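Long-range contact in uncharacterized HTH-type transcriptional regulator Rv0081 (Mycobacterium tuberculosis H37Rv, PDB 6JMI), which probably binds DNA as an ArsR-family transcription factor and takes part in hypoxic gene regulation in this bacterium: residues A[21-25]-A[43-47]. Residues are numbered along the deposited sequence; the frame is centred on the assembly and turned at random.
With SO4 (sulfate ion), chain E.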
ATOM      1  N   ALA A  21      -4.962   7.722  -8.260  1.00 70.21           N
ATOM      2  CA  ALA A  21      -4.777   9.127  -7.913  1.00 44.11           C
ATOM      3  C   ALA A  21      -4.025   9.274  -6.596  1.00 43.32           C
ATOM      4  O   ALA A  21      -3.154  10.140  -6.466  1.00 44.25           O
ATOM      5  CB  ALA A  21      -6.129   9.835  -7.844  1.00 45.48           C
ATOM      6  N   ARG A  22      -4.351   8.437  -5.609  1.00 45.51           N
ATOM      7  CA  ARG A  22      -3.711   8.543  -4.302  1.00 44.83           C
ATOM      8  C   ARG A  22      -2.243   8.137  -4.354  1.00 54.78           C
ATOM      9  O   ARG A  22      -1.435   8.643  -3.568  1.00 62.88           O
ATOM     10  CB  ARG A  22      -4.462   7.684  -3.285  1.00 44.44           C
ATOM     11  CG  ARG A  22      -5.915   8.085  -3.097  1.00 43.66           C
ATOM     12  CD  ARG A  22      -6.566   7.299  -1.976  1.00 48.46           C
ATOM     13  NE  ARG A  22      -7.997   7.571  -1.879  1.00 63.38           N
ATOM     14  CZ  ARG A  22      -8.830   6.913  -1.079  1.00 68.08           C
ATOM     15  NH1 ARG A  22      -8.375   5.939  -0.303  1.00 61.82           N
ATOM     16  NH2 ARG A  22     -10.117   7.229  -1.056  1.00 78.85           N
ATOM     17  N   ILE A  23      -1.878   7.232  -5.265  1.00 55.16           N
ATOM     18  CA  ILE A  23      -0.481   6.831  -5.387  1.00 49.93           C
ATOM     19  C   ILE A  23       0.352   7.958  -5.985  1.00 57.82           C
ATOM     20  O   ILE A  23       1.467   8.233  -5.526  1.00 56.82           O
ATOM     21  CB  ILE A  23      -0.364   5.539  -6.217  1.00 42.50           C
ATOM     22  CG1 ILE A  23      -0.998   4.367  -5.468  1.00 41.59           C
ATOM     23  CG2 ILE A  23       1.091   5.238  -6.542  1.00 42.08           C
ATOM     24  CD1 ILE A  23      -0.927   3.055  -6.216  1.00 51.71           C
ATOM     25  N   ARG A  24      -0.174   8.632  -7.011  1.00 58.65           N
ATOM     26  CA  ARG A  24       0.570   9.728  -7.623  1.00 58.10           C
ATOM     27  C   ARG A  24       0.739  10.894  -6.659  1.00 53.51           C
ATOM     28  O   ARG A  24       1.767  11.582  -6.696  1.00 53.54           O
ATOM     29  CB  ARG A  24      -0.122  10.186  -8.907  1.00 54.60           C
ATOM     30  CG  ARG A  24       0.636  11.268  -9.659  1.00 48.68           C
ATOM     31  CD  ARG A  24       2.055  10.807  -9.961  1.00 49.28           C
ATOM     32  NE  ARG A  24       2.827  11.809 -10.691  1.00 53.86           N
ATOM     33  CZ  ARG A  24       4.133  11.718 -10.927  1.00 47.67           C
ATOM     34  NH1 ARG A  24       4.817  10.668 -10.489  1.00 47.05           N
ATOM     35  NH2 ARG A  24       4.756  12.675 -11.600  1.00 52.82           N
ATOM     36  N   ILE A  25      -0.250  11.135  -5.794  1.00 44.12           N
ATOM     37  CA  ILE A  25      -0.113  12.179  -4.782  1.00 51.06           C
ATOM     38  C   ILE A  25       1.035  11.852  -3.837  1.00 53.34           C
ATOM     39  O   ILE A  25       1.840  12.723  -3.486  1.00 46.07           O
ATOM     40  CB  ILE A  25      -1.438  12.367  -4.019  1.00 53.50           C
ATOM     41  CG1 ILE A  25      -2.527  12.898  -4.952  1.00 52.71           C
ATOM     42  CG2 ILE A  25      -1.245  13.299  -2.830  1.00 45.48           C
ATOM     43  CD1 ILE A  25      -3.880  13.047  -4.288  1.00 45.89           C
ATOM     44  N   ASP A  43      -0.008  16.239 -12.551  1.00 68.97           N
ATOM     45  CA  ASP A  43      -0.527  15.206 -13.436  1.00 70.48           C
ATOM     46  C   ASP A  43      -1.545  14.300 -12.752  1.00 68.39           C
ATOM     47  O   ASP A  43      -1.901  13.257 -13.309  1.00 73.50           O
ATOM     48  CB  ASP A  43       0.624  14.372 -14.010  1.00 76.56           C
ATOM     49  CG  ASP A  43       1.806  14.278 -13.065  1.00 78.27           C
ATOM     50  OD1 ASP A  43       2.163  15.309 -12.454  1.00 83.13           O
ATOM     51  OD2 ASP A  43       2.387  13.181 -12.947  1.00 72.97           O
ATOM     52  N   VAL A  44      -2.025  14.678 -11.566  1.00 68.83           N
ATOM     53  CA  VAL A  44      -3.040  13.870 -10.903  1.00 68.51           C
ATOM     54  C   VAL A  44      -4.409  14.126 -11.525  1.00 69.73           C
ATOM     55  O   VAL A  44      -5.271  13.239 -11.528  1.00 73.04           O
ATOM     56  CB  VAL A  44      -3.032  14.141  -9.387  1.00 65.53           C
ATOM     57  CG1 VAL A  44      -3.345  15.600  -9.092  1.00 77.06           C
ATOM     58  CG2 VAL A  44      -4.007  13.215  -8.665  1.00 56.93           C
ATOM     59  N   GLY A  45      -4.625  15.321 -12.074  1.00 75.46           N
ATOM     60  CA  GLY A  45      -5.819  15.625 -12.838  1.00 75.75           C
ATOM     61  C   GLY A  45      -7.119  15.535 -12.066  1.00 77.58           C
ATOM     62  O   GLY A  45      -8.095  14.960 -12.554  1.00 86.81           O
ATOM     63  N   LEU A  46      -7.149  16.104 -10.864  1.00 78.57           N
ATOM     64  CA  LEU A  46      -8.346  16.115 -10.039  1.00 72.46           C
ATOM     65  C   LEU A  46      -8.767  17.550  -9.755  1.00 73.19           C
ATOM     66  O   LEU A  46      -7.928  18.447  -9.626  1.00 62.42           O
ATOM     67  CB  LEU A  46      -8.123  15.368  -8.718  1.00 61.08           C
ATOM     68  CG  LEU A  46      -7.806  13.876  -8.830  1.00 64.03           C
ATOM     69  CD1 LEU A  46      -7.734  13.239  -7.450  1.00 61.61           C
ATOM     70  CD2 LEU A  46      -8.834  13.169  -9.700  1.00 64.12           C
ATOM     71  N   GLU A  47     -10.077  17.759  -9.666  1.00 75.27           N
ATOM     72  CA  GLU A  47     -10.603  19.068  -9.319  1.00 72.08           C
ATOM     73  C   GLU A  47     -10.289  19.390  -7.859  1.00 67.34           C
ATOM     74  O   GLU A  47      -9.891  18.524  -7.074  1.00 64.93           O
ATOM     75  CB  GLU A  47     -12.109  19.125  -9.569  1.00 76.65           C
TER
HETATM   76  S   SO4 E 201     -10.770   3.343   0.898  1.00110.96           S
HETATM   77  O1  SO4 E 201     -10.768   4.804   0.905  1.00108.56           O
HETATM   78  O2  SO4 E 201     -10.698   2.861  -0.479  1.00102.05           O
HETATM   79  O3  SO4 E 201      -9.617   2.852   1.649  1.00109.18           O
HETATM   80  O4  SO4 E 201     -11.997   2.857   1.522  1.00109.80           O
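Arg24, on helix 20-31, reaches out to Asp43 in the loop 43-47 and forms a salt bridge with it. From CB the chain leaves with CG anti to the backbone N (chi1 -176°), then bends at chi2, and this brings the guanidinium up beside the aspartate. CG and CD pass OD2 of Asp43 without polar contact, CD at 3.8 Å. Beyond them NE of Arg24 comes within 2.7 Å of Asp43 OD2, and NH2 of Arg24 lies 2.8 Å from the same oxygen. One carboxylate oxygen thus takes both donors, but the bonds are bent and weak, with an N-H...O angle of 123° at NE. OD2 lies at the guanidinium edge, near its plane, but the carboxylate is turned 66° from that plane, so the pair is not the coplanar two-oxygen kind. NH1 turns instead to Glu27 in a second salt bridge, so the guanidinium is shared between two acids, which probably restrains its rotation.

Beside the salt bridge the contact is apolar, made by Ala21 and Ile25, one turn apart on the helix. Val44 sets CG2 against the helix, between Ala21 CB at 4.1 Å and Ile25 CG1 at 4.0 Å, while Leu46 lays CD1 against Ala21 CB at 3.8 Å. Arg22 leaves the helix on a side away from the loop, and its NH1 and NH2 both hydrogen-bond to O1 of a sulfate, probably from the crystallisation liquor, which His19 also binds.

The loop links helix 36-40 to helix 48-60 within the predicted helix-turn-helix of this winged-helix ArsR fold. Its apolar residues pack on helix 20-31, and Ile25 continues inward to Leu51 and Leu55, joining helix 20-31 to helix 48-60.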